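Long-range contacts in microcin B17-processing protein McbD (Escherichia coli str. K-12 substr. MG1655, PDB 6GRH), which is necessary for processing the inactive microcin B17 precursor McbA into the active antibiotic peptide, and belongs to the YcaO cyclodehydratase family: residues P125-A130 with D138-Y143; L131-A136 with P144-C149; R24-F29 with D199-A204; K240-L245 with V260-S265. The protein carries 1 engineered substitution. All coordinates share one frame; numbering follows the deposited sequence.

Overall arrangement
The four contacts form two groups on opposite sides of the chain's centre. Interactions 1 and 2 have centres about 7 Å apart and alternate along the chain: all four of their segments come from the long loop between strands 121-125 and 151-154, and Arg146 of interaction 2 packs on Val127 and Leu140 of interaction 1. Interactions 3 and 4, with centres about 13 Å apart, meet at Trp263 of helix 251-275, which touches Pro27 and Ile201. Interaction 3 joins residues 170 positions apart and encloses interactions 1 and 2 in sequence; interaction 4 follows in series. One group thus organises a loop, whereas the other ties the N-terminal region to the helices beside the mixed sheet.

Interaction 1. Residues P125-A130 with D138-Y143; sequences PAVIIA and DDLKFY
Val127 and Tyr143 provide the largest shares of this buried contact, and Ile128 crosses the tyrosine side chain at about a right angle. The two methyl groups of Val127 have different tasks: CG1 lies 3.9 Å from Tyr143 CB, while CG2, anti to the backbone N, touches Leu140 CD2 at 3.8 Å. The valine CB also approaches Asp139 CB to 3.7 Å. Ile128 has CG1 beside its own backbone N (chi1 -58°), and this carbon stands 4.0 Å from the centroid of the Tyr143 ring, only 8° off the ring normal, which identifies a CH-pi contact over the face. Polar links between the two segments run through water. One water accepts from Val127 N at 2.8 Å and donates to Asp139 OD2 at 2.6 Å; a second, in the plane of the tyrosine ring, lies 2.8 Å from Tyr143 OH and is also bonded to Ile128 O. The Asp139 carboxylate has further partners, His106 NE2 at OD1 and Lys109 N at OD2. Beyond the two segments, Ile128 packs on Phe88 and Phe92 and Tyr143 on Ile95, all of helix 82-95, while Asp139 rests on Phe108 of strand 108-115.

Interaction 2. Residues L131-A136 with P144-C149; sequences LDNITA and PDRDTC
Arg146 reaches from one leg of the loop to the other, its guanidinium gripped by Asp132 and Asn133 and its CB packed against Leu131. The tighter part is apolar: Leu131 CD1 lies 3.6 Å from Arg146 CB, the two side chains sliding past each other in opposite directions. Leu131 CD2 also comes against Thr148 CG2. The leucine has two conformers and both contacts describe one of them; the closeness of the CD2 pair is especially doubtful. The polar end is more open, with Asn133 exposed. There Arg146 NH2 donates to Asn133 OD1 at 2.7 Å with an N-H...O angle of 148°; the donor lies in the amide plane, yet amide and guanidinium planes are 35° apart. Arg146 NH1 donates to Asp132 O at 3.2 Å, an oxygen lying in the guanidinium plane although the donor stands above the carbonyl plane. A bend at chi2 (78°) and another at chi3 fold the chain, and Arg146 NE makes a weak bond of 3.1 Å to Pro144 O. The Asp132 carboxylate faces its own segment: OD2 accepts from Ile134 N at 2.9 Å and Thr135 N at 2.8 Å, both from the same face, and OD1 is bonded by Thr135 OG1. Lys206 of the McbB chain also bonds that hydroxyl. The arrangement is that of an Asx turn and Asx motif whose loop is tied to its returning leg by an arginine, beside the McbB interface.

Interaction 3. Residues R24-F29 with D199-A204; sequences RNMPTF and DEILLA
The backbone passes helix 199-204 most closely where Asn25 CA and Glu200 CA are 6.8 Å apart, three residues before strand 28-33. The carbonyl oxygen Asn25 O is turned into this gap: it lies 3.8 Å from Glu200 CB, is buried by the contact and has no hydrogen-bonding partner in the model. Glu200 has CG anti to its backbone N (chi1 -166°) and bends at chi2, and its carboxylate carbon CD comes to 3.9 Å from Asn25 CB. Met26 crosses the glutamate at about a right angle, with CE 3.9 Å from Glu200 CG. One residue further on, Pro27 CG touches the helix, 3.7 Å from Ile201 CD1, the two side chains crossing obliquely. The polar link is a water that accepts from Asn25 ND2 at 2.9 Å and donates to Glu200 OE2 at 2.8 Å. That same oxygen accepts from Asn23 ND2 and forms a salt bridge with Arg63 of an McbC chain, partners that should stabilise its negative charge. Arg24, which faces away from the helix, is bonded to Asn248 of another McbC chain and to backbone oxygens of McbB. Pro27 and Ile201 both pack on Trp263 of helix 251-275. The loop leading into strand 28-33 thus packs on helix 196-208, joining the N-terminal antiparallel sheet to it where McbB and McbC chains meet McbD.

Interaction 4. Residues K240-L245 with V260-S265; sequences KYSTGL and VELWQS
Strand 241-245 and helix 260-265 approach to 5.9 Å between their axes, at 141° between their N-to-C directions, and Gly244 CA lies only 3.9 Å from Leu262 CA. With no side chain on the glycine, its CA can rest 3.6 Å from Leu262 N. Alongside, Leu262 CA makes a CA-H...O contact of 3.4 Å to Thr243 O, with 152° at the hydrogen. The Leu262 side chain has CG anti to its backbone N (chi1 -169°), and its methyl groups reach Ser242 and Thr243: CD1 is 3.9 Å from Thr243 CA and CD2 4.0 Å from Ser242 CB. On the exposed flank, Glu261 CG meets Leu245 O at 3.7 Å. A water donates to Thr243 O at 2.9 Å and is also bonded to Ser265 OG. Leu262 further touches Thr228 and Tyr230 of neighbouring strand 224-231 and Leu205 of helix 196-208. This is a beta-alpha unit in which helix 251-275, following an outermost strand of the mixed sheet, folds back over it.

Interaction 1. Residues P125-A130 with D138-Y143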
loop_
_atom_site.group_PDB
_atom_site.type_symbol
_atom_site.label_atom_id
_atom_site.label_comp_id
_atom_site.label_asym_id
_atom_site.label_seq_id
_atom_site.Cartn_x
_atom_site.Cartn_y
_atom_site.Cartn_z
ATOM N N PRO E 125 -57.504 3.547 -2.162
ATOM C CA PRO E 125 -57.365 3.541 -0.709
ATOM C C PRO E 125 -55.964 3.232 -0.249
ATOM O O PRO E 125 -55.376 2.235 -0.670
ATOM C CB PRO E 125 -58.328 2.441 -0.265
ATOM C CG PRO E 125 -59.377 2.458 -1.309
ATOM C CD PRO E 125 -58.606 2.654 -2.583
ATOM N N ALA E 126 -55.457 4.091 0.628
ATOM C CA ALA E 126 -54.130 3.945 1.198
ATOM C C ALA E 126 -53.986 2.670 2.030
ATOM O O ALA E 126 -52.877 2.091 2.091
ATOM C CB ALA E 126 -53.797 5.160 2.052
ATOM N N VAL E 127 -55.087 2.223 2.645
ATOM C CA VAL E 127 -55.070 1.027 3.491
ATOM C C VAL E 127 -54.578 -0.246 2.757
ATOM O O VAL E 127 -54.042 -1.168 3.378
ATOM C CB VAL E 127 -56.448 0.788 4.124
ATOM C CG1 VAL E 127 -57.453 0.264 3.092
ATOM C CG2 VAL E 127 -56.341 -0.135 5.335
ATOM N N ILE E 128 -54.768 -0.286 1.444
ATOM C CA ILE E 128 -54.292 -1.408 0.636
ATOM C C ILE E 128 -52.753 -1.400 0.443
ATOM O O ILE E 128 -52.143 -2.456 0.304
ATOM C CB ILE E 128 -55.027 -1.450 -0.726
ATOM C CG1 ILE E 128 -56.535 -1.566 -0.474
ATOM C CG2 ILE E 128 -54.557 -2.632 -1.573
ATOM C CD1 ILE E 128 -57.384 -1.285 -1.686
ATOM N N ILE E 129 -52.156 -0.213 0.467
ATOM C CA ILE E 129 -50.767 -0.004 0.068
ATOM C C ILE E 129 -49.774 0.082 1.223
ATOM O O ILE E 129 -48.688 -0.484 1.148
ATOM C CB ILE E 129 -50.685 1.253 -0.814
ATOM C CG1 ILE E 129 -50.704 0.797 -2.267
ATOM C CG2 ILE E 129 -49.432 2.059 -0.521
ATOM C CD1 ILE E 129 -51.676 1.539 -3.150
ATOM N N ALA E 130 -50.153 0.783 2.285
ATOM C CA ALA E 130 -49.275 0.992 3.433
ATOM C C ALA E 130 -49.229 -0.270 4.322
ATOM O O ALA E 130 -50.269 -0.782 4.691
ATOM C CB ALA E 130 -49.789 2.185 4.223
ATOM N N ASP E 138 -57.590 4.079 10.731
ATOM C CA ASP E 138 -59.064 4.175 10.811
ATOM C C ASP E 138 -59.799 3.410 9.681
ATOM O O ASP E 138 -61.021 3.233 9.750
ATOM C CB ASP E 138 -59.514 5.643 10.821
ATOM C CG ASP E 138 -59.008 6.400 12.045
ATOM O OD1 ASP E 138 -59.372 6.022 13.170
ATOM O OD2 ASP E 138 -58.213 7.350 11.882
ATOM N N ASP E 139 -59.047 2.965 8.665
ATOM C CA ASP E 139 -59.563 2.163 7.556
ATOM C C ASP E 139 -59.294 0.660 7.722
ATOM O O ASP E 139 -59.738 -0.132 6.894
ATOM C CB ASP E 139 -58.925 2.636 6.244
ATOM C CG ASP E 139 -59.099 4.139 5.998
ATOM O OD1 ASP E 139 -59.983 4.772 6.628
ATOM O OD2 ASP E 139 -58.332 4.689 5.172
ATOM N N LEU E 140 -58.585 0.257 8.777
ATOM C CA LEU E 140 -58.174 -1.154 8.896
ATOM C C LEU E 140 -59.330 -2.138 9.111
ATOM O O LEU E 140 -59.243 -3.303 8.700
ATOM C CB LEU E 140 -57.102 -1.332 9.981
ATOM C CG LEU E 140 -55.689 -0.844 9.630
ATOM C CD1 LEU E 140 -54.828 -0.870 10.891
ATOM C CD2 LEU E 140 -55.029 -1.655 8.513
ATOM N N LYS E 141 -60.416 -1.665 9.712
ATOM C CA LYS E 141 -61.618 -2.476 9.857
ATOM C C LYS E 141 -62.134 -2.972 8.489
ATOM O O LYS E 141 -62.698 -4.062 8.406
ATOM C CB LYS E 141 -62.717 -1.744 10.679
ATOM C CG LYS E 141 -63.202 -0.405 10.104
ATOM C CD LYS E 141 -64.236 0.296 10.992
ATOM N N PHE E 142 -61.906 -2.184 7.433
ATOM C CA PHE E 142 -62.326 -2.528 6.070
ATOM C C PHE E 142 -61.376 -3.486 5.361
ATOM O O PHE E 142 -61.769 -4.155 4.414
ATOM C CB PHE E 142 -62.473 -1.249 5.220
ATOM C CG PHE E 142 -63.575 -0.341 5.690
ATOM C CD1 PHE E 142 -64.878 -0.516 5.235
ATOM C CD2 PHE E 142 -63.319 0.679 6.595
ATOM C CE1 PHE E 142 -65.911 0.309 5.686
ATOM C CE2 PHE E 142 -64.347 1.507 7.052
ATOM C CZ PHE E 142 -65.640 1.322 6.601
ATOM N N TYR E 143 -60.122 -3.523 5.801
ATOM C CA TYR E 143 -59.053 -4.201 5.065
ATOM C C TYR E 143 -57.910 -4.488 6.033
ATOM O O TYR E 143 -56.903 -3.777 6.028
ATOM C CB TYR E 143 -58.599 -3.340 3.880
ATOM C CG TYR E 143 -57.684 -4.056 2.916
ATOM C CD1 TYR E 143 -58.188 -4.904 1.945
ATOM C CD2 TYR E 143 -56.302 -3.890 2.981
ATOM C CE1 TYR E 143 -57.342 -5.568 1.055
ATOM C CE2 TYR E 143 -55.457 -4.555 2.110
ATOM C CZ TYR E 143 -55.970 -5.382 1.141
ATOM O OH TYR E 143 -55.100 -6.025 0.304
HETATM O O HOH W 1 -57.458 3.783 2.850
HETATM O O HOH W 2 -52.427 -5.190 0.598
#

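Interaction 2. Residues L131-A136 with P144-C149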
loop_
_atom_site.group_PDB
_atom_site.type_symbol
_atom_site.label_atom_id
_atom_site.label_comp_id
_atom_site.label_asym_id
_atom_site.label_seq_id
_atom_site.Cartn_x
_atom_site.Cartn_y
_atom_site.Cartn_z
ATOM N N LEU E 131 -48.041 -0.764 4.661
ATOM C CA LEU E 131 -47.962 -1.998 5.447
ATOM C C LEU E 131 -47.973 -1.748 6.960
ATOM O O LEU E 131 -48.385 -2.632 7.730
ATOM C CB LEU E 131 -46.790 -2.858 4.982
ATOM C CG LEU E 131 -47.172 -3.703 3.752
ATOM C CD1 LEU E 131 -48.550 -3.365 3.211
ATOM C CD2 LEU E 131 -46.139 -3.539 2.666
ATOM N N ASP E 132 -47.631 -0.528 7.380
ATOM C CA ASP E 132 -47.674 -0.179 8.811
ATOM C C ASP E 132 -49.121 0.011 9.306
ATOM O O ASP E 132 -50.040 0.153 8.503
ATOM C CB ASP E 132 -46.891 1.106 9.058
ATOM C CG ASP E 132 -47.600 2.322 8.506
ATOM O OD1 ASP E 132 -47.624 2.489 7.261
ATOM O OD2 ASP E 132 -48.178 3.091 9.308
ATOM N N ASN E 133 -49.322 0.051 10.619
ATOM C CA ASN E 133 -50.696 0.133 11.172
ATOM C C ASN E 133 -51.144 1.540 11.543
ATOM O O ASN E 133 -52.239 1.708 12.059
ATOM C CB ASN E 133 -50.862 -0.833 12.353
ATOM C CG ASN E 133 -50.694 -2.283 11.932
ATOM O OD1 ASN E 133 -50.888 -2.631 10.764
ATOM N ND2 ASN E 133 -50.329 -3.135 12.873
ATOM N N ILE E 134 -50.318 2.538 11.233
ATOM C CA ILE E 134 -50.570 3.932 11.571
ATOM C C ILE E 134 -51.124 4.738 10.399
ATOM O O ILE E 134 -52.024 5.556 10.571
ATOM C CB ILE E 134 -49.260 4.576 12.113
ATOM C CG1 ILE E 134 -48.885 3.887 13.441
ATOM C CG2 ILE E 134 -49.441 6.080 12.322
ATOM C CD1 ILE E 134 -47.461 4.062 13.904
ATOM N N THR E 135 -50.567 4.516 9.214
ATOM C CA THR E 135 -50.864 5.325 8.038
ATOM C C THR E 135 -52.367 5.436 7.775
ATOM O O THR E 135 -52.878 6.539 7.625
ATOM C CB THR E 135 -50.124 4.764 6.821
ATOM O OG1 THR E 135 -48.723 4.772 7.110
ATOM C CG2 THR E 135 -50.385 5.596 5.600
ATOM N N ALA E 136 -53.066 4.300 7.773
ATOM C CA ALA E 136 -54.499 4.269 7.509
ATOM C C ALA E 136 -55.225 3.473 8.583
ATOM O O ALA E 136 -56.147 2.711 8.287
ATOM C CB ALA E 136 -54.753 3.682 6.109
ATOM N N PRO E 144 -58.079 -5.516 6.885
ATOM C CA PRO E 144 -57.120 -5.728 7.974
ATOM C C PRO E 144 -55.844 -6.445 7.566
ATOM O O PRO E 144 -54.831 -6.273 8.249
ATOM C CB PRO E 144 -57.913 -6.574 8.988
ATOM C CG PRO E 144 -58.922 -7.306 8.167
ATOM C CD PRO E 144 -59.265 -6.392 7.018
ATOM N N ASP E 145 -55.898 -7.235 6.494
ATOM C CA ASP E 145 -54.751 -8.013 6.011
ATOM C C ASP E 145 -54.116 -7.374 4.770
ATOM O O ASP E 145 -54.757 -7.248 3.736
ATOM C CB ASP E 145 -55.177 -9.459 5.722
ATOM C CG ASP E 145 -55.734 -10.159 6.957
ATOM O OD1 ASP E 145 -55.092 -10.121 8.017
ATOM O OD2 ASP E 145 -56.835 -10.727 6.902
ATOM N N ARG E 146 -52.859 -6.948 4.905
ATOM C CA ARG E 146 -52.084 -6.286 3.856
ATOM C C ARG E 146 -50.810 -7.084 3.556
ATOM O O ARG E 146 -50.297 -7.802 4.415
ATOM C CB ARG E 146 -51.602 -4.913 4.348
ATOM C CG ARG E 146 -52.607 -3.773 4.434
ATOM C CD ARG E 146 -53.528 -3.786 5.630
ATOM N NE ARG E 146 -52.922 -4.284 6.858
ATOM C CZ ARG E 146 -52.120 -3.603 7.679
ATOM N NH1 ARG E 146 -51.755 -2.342 7.425
ATOM N NH2 ARG E 146 -51.658 -4.212 8.772
ATOM N N ASP E 147 -50.274 -6.908 2.355
ATOM C CA ASP E 147 -48.964 -7.455 1.995
ATOM C C ASP E 147 -48.379 -6.716 0.810
ATOM O O ASP E 147 -48.987 -5.754 0.326
ATOM C CB ASP E 147 -49.028 -8.980 1.778
ATOM C CG ASP E 147 -49.768 -9.396 0.501
ATOM O OD1 ASP E 147 -49.910 -8.596 -0.457
ATOM O OD2 ASP E 147 -50.207 -10.565 0.490
ATOM N N THR E 148 -47.211 -7.162 0.341
ATOM C CA THR E 148 -46.457 -6.440 -0.666
ATOM C C THR E 148 -46.639 -6.960 -2.101
ATOM O O THR E 148 -45.796 -6.671 -2.948
ATOM C CB THR E 148 -44.941 -6.496 -0.351
ATOM O OG1 THR E 148 -44.511 -7.865 -0.338
ATOM C CG2 THR E 148 -44.631 -5.855 0.954
ATOM N N CYS E 149 -47.707 -7.709 -2.382
ATOM C CA CYS E 149 -47.966 -8.190 -3.759
ATOM C C CYS E 149 -48.035 -7.042 -4.746
ATOM O O CYS E 149 -48.688 -6.034 -4.488
ATOM C CB CYS E 149 -49.280 -8.957 -3.867
ATOM S SG CYS E 149 -49.198 -10.544 -3.034
#

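Interaction 3. Residues R24-F29 with D199-A204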
loop_
_atom_site.group_PDB
_atom_site.type_symbol
_atom_site.label_atom_id
_atom_site.label_comp_id
_atom_site.label_asym_id
_atom_site.label_seq_id
_atom_site.Cartn_x
_atom_site.Cartn_y
_atom_site.Cartn_z
ATOM N N ARG E 24 -17.197 -20.391 -7.021
ATOM C CA ARG E 24 -17.394 -19.331 -8.000
ATOM C C ARG E 24 -18.674 -19.525 -8.819
ATOM O O ARG E 24 -19.231 -18.551 -9.327
ATOM C CB ARG E 24 -16.182 -19.182 -8.935
ATOM C CG ARG E 24 -16.043 -20.257 -9.984
ATOM C CD ARG E 24 -14.793 -20.082 -10.820
ATOM N NE ARG E 24 -14.867 -20.933 -11.993
ATOM C CZ ARG E 24 -15.476 -20.607 -13.135
ATOM N NH1 ARG E 24 -16.037 -19.411 -13.308
ATOM N NH2 ARG E 24 -15.492 -21.475 -14.134
ATOM N N ASN E 25 -19.122 -20.771 -8.906
ATOM C CA ASN E 25 -20.371 -21.107 -9.564
ATOM C C ASN E 25 -21.647 -21.035 -8.747
ATOM O O ASN E 25 -22.699 -21.331 -9.275
ATOM C CB ASN E 25 -20.228 -22.481 -10.241
ATOM C CG ASN E 25 -19.240 -22.439 -11.374
ATOM O OD1 ASN E 25 -19.299 -21.521 -12.187
ATOM N ND2 ASN E 25 -18.303 -23.383 -11.411
ATOM N N MET E 26 -21.596 -20.650 -7.474
ATOM C CA MET E 26 -22.835 -20.413 -6.751
ATOM C C MET E 26 -23.218 -18.950 -6.944
ATOM O O MET E 26 -22.350 -18.115 -7.222
ATOM C CB MET E 26 -22.731 -20.796 -5.282
ATOM C CG MET E 26 -22.854 -22.317 -5.036
ATOM S SD MET E 26 -24.507 -22.989 -5.363
ATOM C CE MET E 26 -24.418 -24.685 -4.758
ATOM N N PRO E 27 -24.519 -18.633 -6.831
ATOM C CA PRO E 27 -24.941 -17.232 -6.933
ATOM C C PRO E 27 -24.387 -16.409 -5.775
ATOM O O PRO E 27 -24.081 -16.943 -4.735
ATOM C CB PRO E 27 -26.469 -17.285 -6.889
ATOM C CG PRO E 27 -26.855 -18.675 -6.580
ATOM C CD PRO E 27 -25.651 -19.565 -6.683
ATOM N N THR E 28 -24.220 -15.124 -6.017
ATOM C CA THR E 28 -23.844 -14.182 -5.003
ATOM C C THR E 28 -25.110 -13.820 -4.248
ATOM O O THR E 28 -26.167 -13.664 -4.859
ATOM C CB THR E 28 -23.238 -12.925 -5.654
ATOM O OG1 THR E 28 -21.992 -13.270 -6.261
ATOM C CG2 THR E 28 -22.989 -11.792 -4.643
ATOM N N PHE E 29 -24.962 -13.630 -2.934
ATOM C CA PHE E 29 -26.026 -13.256 -2.044
ATOM C C PHE E 29 -25.632 -11.944 -1.390
ATOM O O PHE E 29 -24.519 -11.830 -0.849
ATOM C CB PHE E 29 -26.171 -14.337 -0.988
ATOM C CG PHE E 29 -27.230 -14.049 0.046
ATOM C CD1 PHE E 29 -28.584 -14.335 -0.204
ATOM C CD2 PHE E 29 -26.883 -13.505 1.286
ATOM C CE1 PHE E 29 -29.556 -14.068 0.761
ATOM C CE2 PHE E 29 -27.849 -13.260 2.258
ATOM C CZ PHE E 29 -29.183 -13.543 1.998
ATOM N N ASP E 199 -27.524 -24.555 -13.111
ATOM C CA ASP E 199 -27.252 -25.990 -13.127
ATOM C C ASP E 199 -26.586 -26.486 -11.848
ATOM O O ASP E 199 -26.865 -27.578 -11.399
ATOM C CB ASP E 199 -26.419 -26.346 -14.362
ATOM C CG ASP E 199 -27.187 -26.094 -15.669
ATOM O OD1 ASP E 199 -28.440 -26.092 -15.645
ATOM O OD2 ASP E 199 -26.553 -25.869 -16.715
ATOM N N GLU E 200 -25.724 -25.666 -11.266
ATOM C CA GLU E 200 -25.110 -25.958 -9.966
ATOM C C GLU E 200 -26.186 -26.123 -8.862
ATOM O O GLU E 200 -26.157 -27.095 -8.103
ATOM C CB GLU E 200 -24.142 -24.835 -9.601
ATOM C CG GLU E 200 -23.198 -25.143 -8.455
ATOM C CD GLU E 200 -21.870 -25.736 -8.890
ATOM O OE1 GLU E 200 -21.690 -26.144 -10.071
ATOM O OE2 GLU E 200 -20.996 -25.813 -8.007
ATOM N N ILE E 201 -27.130 -25.180 -8.793
ATOM C CA ILE E 201 -28.253 -25.278 -7.852
ATOM C C ILE E 201 -29.106 -26.510 -8.161
ATOM O O ILE E 201 -29.383 -27.302 -7.271
ATOM C CB ILE E 201 -29.150 -24.010 -7.843
ATOM C CG1 ILE E 201 -28.375 -22.797 -7.343
ATOM C CG2 ILE E 201 -30.404 -24.221 -6.986
ATOM C CD1 ILE E 201 -28.993 -21.487 -7.782
ATOM N N LEU E 202 -29.507 -26.698 -9.416
ATOM C CA LEU E 202 -30.370 -27.833 -9.745
ATOM C C LEU E 202 -29.705 -29.167 -9.384
ATOM O O LEU E 202 -30.351 -30.032 -8.787
ATOM C CB LEU E 202 -30.815 -27.817 -11.221
ATOM C CG LEU E 202 -31.776 -26.674 -11.577
ATOM C CD1 LEU E 202 -31.829 -26.484 -13.084
ATOM C CD2 LEU E 202 -33.171 -26.920 -11.020
ATOM N N LEU E 203 -28.414 -29.324 -9.704
ATOM C CA LEU E 203 -27.708 -30.570 -9.367
ATOM C C LEU E 203 -27.661 -30.803 -7.838
ATOM O O LEU E 203 -27.912 -31.899 -7.358
ATOM C CB LEU E 203 -26.288 -30.563 -9.946
ATOM C CG LEU E 203 -25.576 -31.917 -9.902
ATOM C CD1 LEU E 203 -26.326 -32.957 -10.705
ATOM C CD2 LEU E 203 -24.143 -31.790 -10.407
ATOM N N ALA E 204 -27.336 -29.756 -7.093
ATOM C CA ALA E 204 -27.282 -29.851 -5.637
ATOM C C ALA E 204 -28.644 -30.255 -5.055
ATOM O O ALA E 204 -28.706 -31.140 -4.197
ATOM C CB ALA E 204 -26.809 -28.539 -5.041
HETATM O O HOH W 3 -18.506 -25.080 -9.090
#

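Interaction 4. Residues K240-L245 with V260-S265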
loop_
_atom_site.group_PDB
_atom_site.type_symbol
_atom_site.label_atom_id
_atom_site.label_comp_id
_atom_site.label_asym_id
_atom_site.label_seq_id
_atom_site.Cartn_x
_atom_site.Cartn_y
_atom_site.Cartn_z
ATOM N N LYS E 240 -36.609 -29.182 4.523
ATOM C CA LYS E 240 -37.387 -30.291 4.020
ATOM C C LYS E 240 -38.194 -29.895 2.783
ATOM O O LYS E 240 -38.626 -30.769 2.023
ATOM C CB LYS E 240 -38.358 -30.780 5.099
ATOM C CG LYS E 240 -37.743 -31.019 6.479
ATOM C CD LYS E 240 -36.604 -32.022 6.440
ATOM C CE LYS E 240 -36.152 -32.368 7.850
ATOM N NZ LYS E 240 -35.028 -33.330 7.844
ATOM N N TYR E 241 -38.416 -28.592 2.614
ATOM C CA TYR E 241 -39.270 -28.049 1.569
ATOM C C TYR E 241 -38.813 -26.645 1.224
ATOM O O TYR E 241 -38.467 -25.869 2.116
ATOM C CB TYR E 241 -40.749 -28.023 2.021
ATOM C CG TYR E 241 -41.674 -27.146 1.192
ATOM C CD1 TYR E 241 -42.122 -27.558 -0.057
ATOM C CD2 TYR E 241 -42.098 -25.908 1.658
ATOM C CE1 TYR E 241 -42.963 -26.763 -0.826
ATOM C CE2 TYR E 241 -42.931 -25.098 0.901
ATOM C CZ TYR E 241 -43.363 -25.527 -0.353
ATOM O OH TYR E 241 -44.204 -24.717 -1.125
ATOM N N SER E 242 -38.832 -26.307 -0.066
ATOM C CA SER E 242 -38.662 -24.913 -0.470
ATOM C C SER E 242 -39.308 -24.681 -1.816
ATOM O O SER E 242 -39.723 -25.625 -2.493
ATOM C CB SER E 242 -37.175 -24.527 -0.494
ATOM O OG SER E 242 -37.050 -23.126 -0.574
ATOM N N THR E 243 -39.412 -23.420 -2.198
ATOM C CA THR E 243 -40.080 -23.079 -3.440
ATOM C C THR E 243 -39.520 -21.800 -4.001
ATOM O O THR E 243 -38.952 -21.001 -3.275
ATOM C CB THR E 243 -41.625 -22.981 -3.264
ATOM O OG1 THR E 243 -42.249 -22.642 -4.513
ATOM C CG2 THR E 243 -42.014 -21.950 -2.246
ATOM N N GLY E 244 -39.650 -21.649 -5.307
ATOM C CA GLY E 244 -39.288 -20.431 -6.001
ATOM C C GLY E 244 -40.289 -20.169 -7.101
ATOM O O GLY E 244 -40.892 -21.098 -7.650
ATOM N N LEU E 245 -40.465 -18.900 -7.420
ATOM C CA LEU E 245 -41.429 -18.485 -8.409
ATOM C C LEU E 245 -40.912 -17.260 -9.141
ATOM O O LEU E 245 -40.398 -16.325 -8.520
ATOM C CB LEU E 245 -42.745 -18.143 -7.729
ATOM C CG LEU E 245 -43.884 -17.603 -8.602
ATOM C CD1 LEU E 245 -44.342 -18.634 -9.627
ATOM C CD2 LEU E 245 -45.031 -17.221 -7.693
ATOM N N VAL E 260 -33.220 -19.533 -8.701
ATOM C CA VAL E 260 -32.424 -18.678 -7.806
ATOM C C VAL E 260 -33.291 -18.169 -6.646
ATOM O O VAL E 260 -32.804 -18.043 -5.514
ATOM C CB VAL E 260 -31.750 -17.509 -8.558
ATOM C CG1 VAL E 260 -31.020 -16.599 -7.588
ATOM C CG2 VAL E 260 -30.765 -18.039 -9.574
ATOM N N GLU E 261 -34.560 -17.874 -6.916
ATOM C CA GLU E 261 -35.510 -17.541 -5.841
ATOM C C GLU E 261 -35.637 -18.698 -4.846
ATOM O O GLU E 261 -35.613 -18.474 -3.644
ATOM C CB GLU E 261 -36.887 -17.187 -6.401
ATOM C CG GLU E 261 -36.933 -15.865 -7.165
ATOM C CD GLU E 261 -37.090 -14.642 -6.273
ATOM O OE1 GLU E 261 -37.658 -14.752 -5.154
ATOM O OE2 GLU E 261 -36.662 -13.552 -6.704
ATOM N N LEU E 262 -35.738 -19.925 -5.341
ATOM C CA LEU E 262 -35.742 -21.086 -4.455
ATOM C C LEU E 262 -34.465 -21.166 -3.599
ATOM O O LEU E 262 -34.537 -21.274 -2.389
ATOM C CB LEU E 262 -35.969 -22.378 -5.242
ATOM C CG LEU E 262 -36.251 -23.644 -4.421
ATOM C CD1 LEU E 262 -37.048 -24.680 -5.226
ATOM C CD2 LEU E 262 -34.966 -24.268 -3.868
ATOM N N TRP E 263 -33.303 -21.108 -4.239
ATOM C CA TRP E 263 -32.038 -21.141 -3.516
ATOM C C TRP E 263 -31.956 -20.054 -2.432
ATOM O O TRP E 263 -31.539 -20.311 -1.300
ATOM C CB TRP E 263 -30.873 -20.986 -4.485
ATOM C CG TRP E 263 -29.574 -21.033 -3.781
ATOM C CD1 TRP E 263 -28.922 -22.133 -3.351
ATOM C CD2 TRP E 263 -28.801 -19.914 -3.378
ATOM N NE1 TRP E 263 -27.761 -21.766 -2.702
ATOM C CE2 TRP E 263 -27.666 -20.407 -2.712
ATOM C CE3 TRP E 263 -28.966 -18.533 -3.515
ATOM C CZ2 TRP E 263 -26.671 -19.573 -2.193
ATOM C CZ3 TRP E 263 -27.980 -17.685 -2.992
ATOM C CH2 TRP E 263 -26.843 -18.213 -2.339
ATOM N N GLN E 264 -32.366 -18.843 -2.789
ATOM C CA GLN E 264 -32.431 -17.757 -1.829
ATOM C C GLN E 264 -33.287 -18.096 -0.604
ATOM O O GLN E 264 -32.844 -17.900 0.522
ATOM C CB GLN E 264 -32.913 -16.462 -2.502
ATOM C CG GLN E 264 -32.803 -15.286 -1.544
ATOM C CD GLN E 264 -33.185 -13.937 -2.128
ATOM O OE1 GLN E 264 -32.664 -12.913 -1.687
ATOM N NE2 GLN E 264 -34.115 -13.919 -3.076
ATOM N N SER E 265 -34.500 -18.619 -0.799
ATOM C CA SER E 265 -35.350 -18.964 0.354
ATOM C C SER E 265 -34.776 -20.130 1.109
ATOM O O SER E 265 -34.824 -20.152 2.304
ATOM C CB SER E 265 -36.771 -19.309 -0.079
ATOM O OG SER E 265 -37.347 -18.167 -0.678
HETATM O O HOH W 4 -39.251 -18.186 -2.772
HETATM O O HOH W 5 -40.026 -17.102 -5.016
#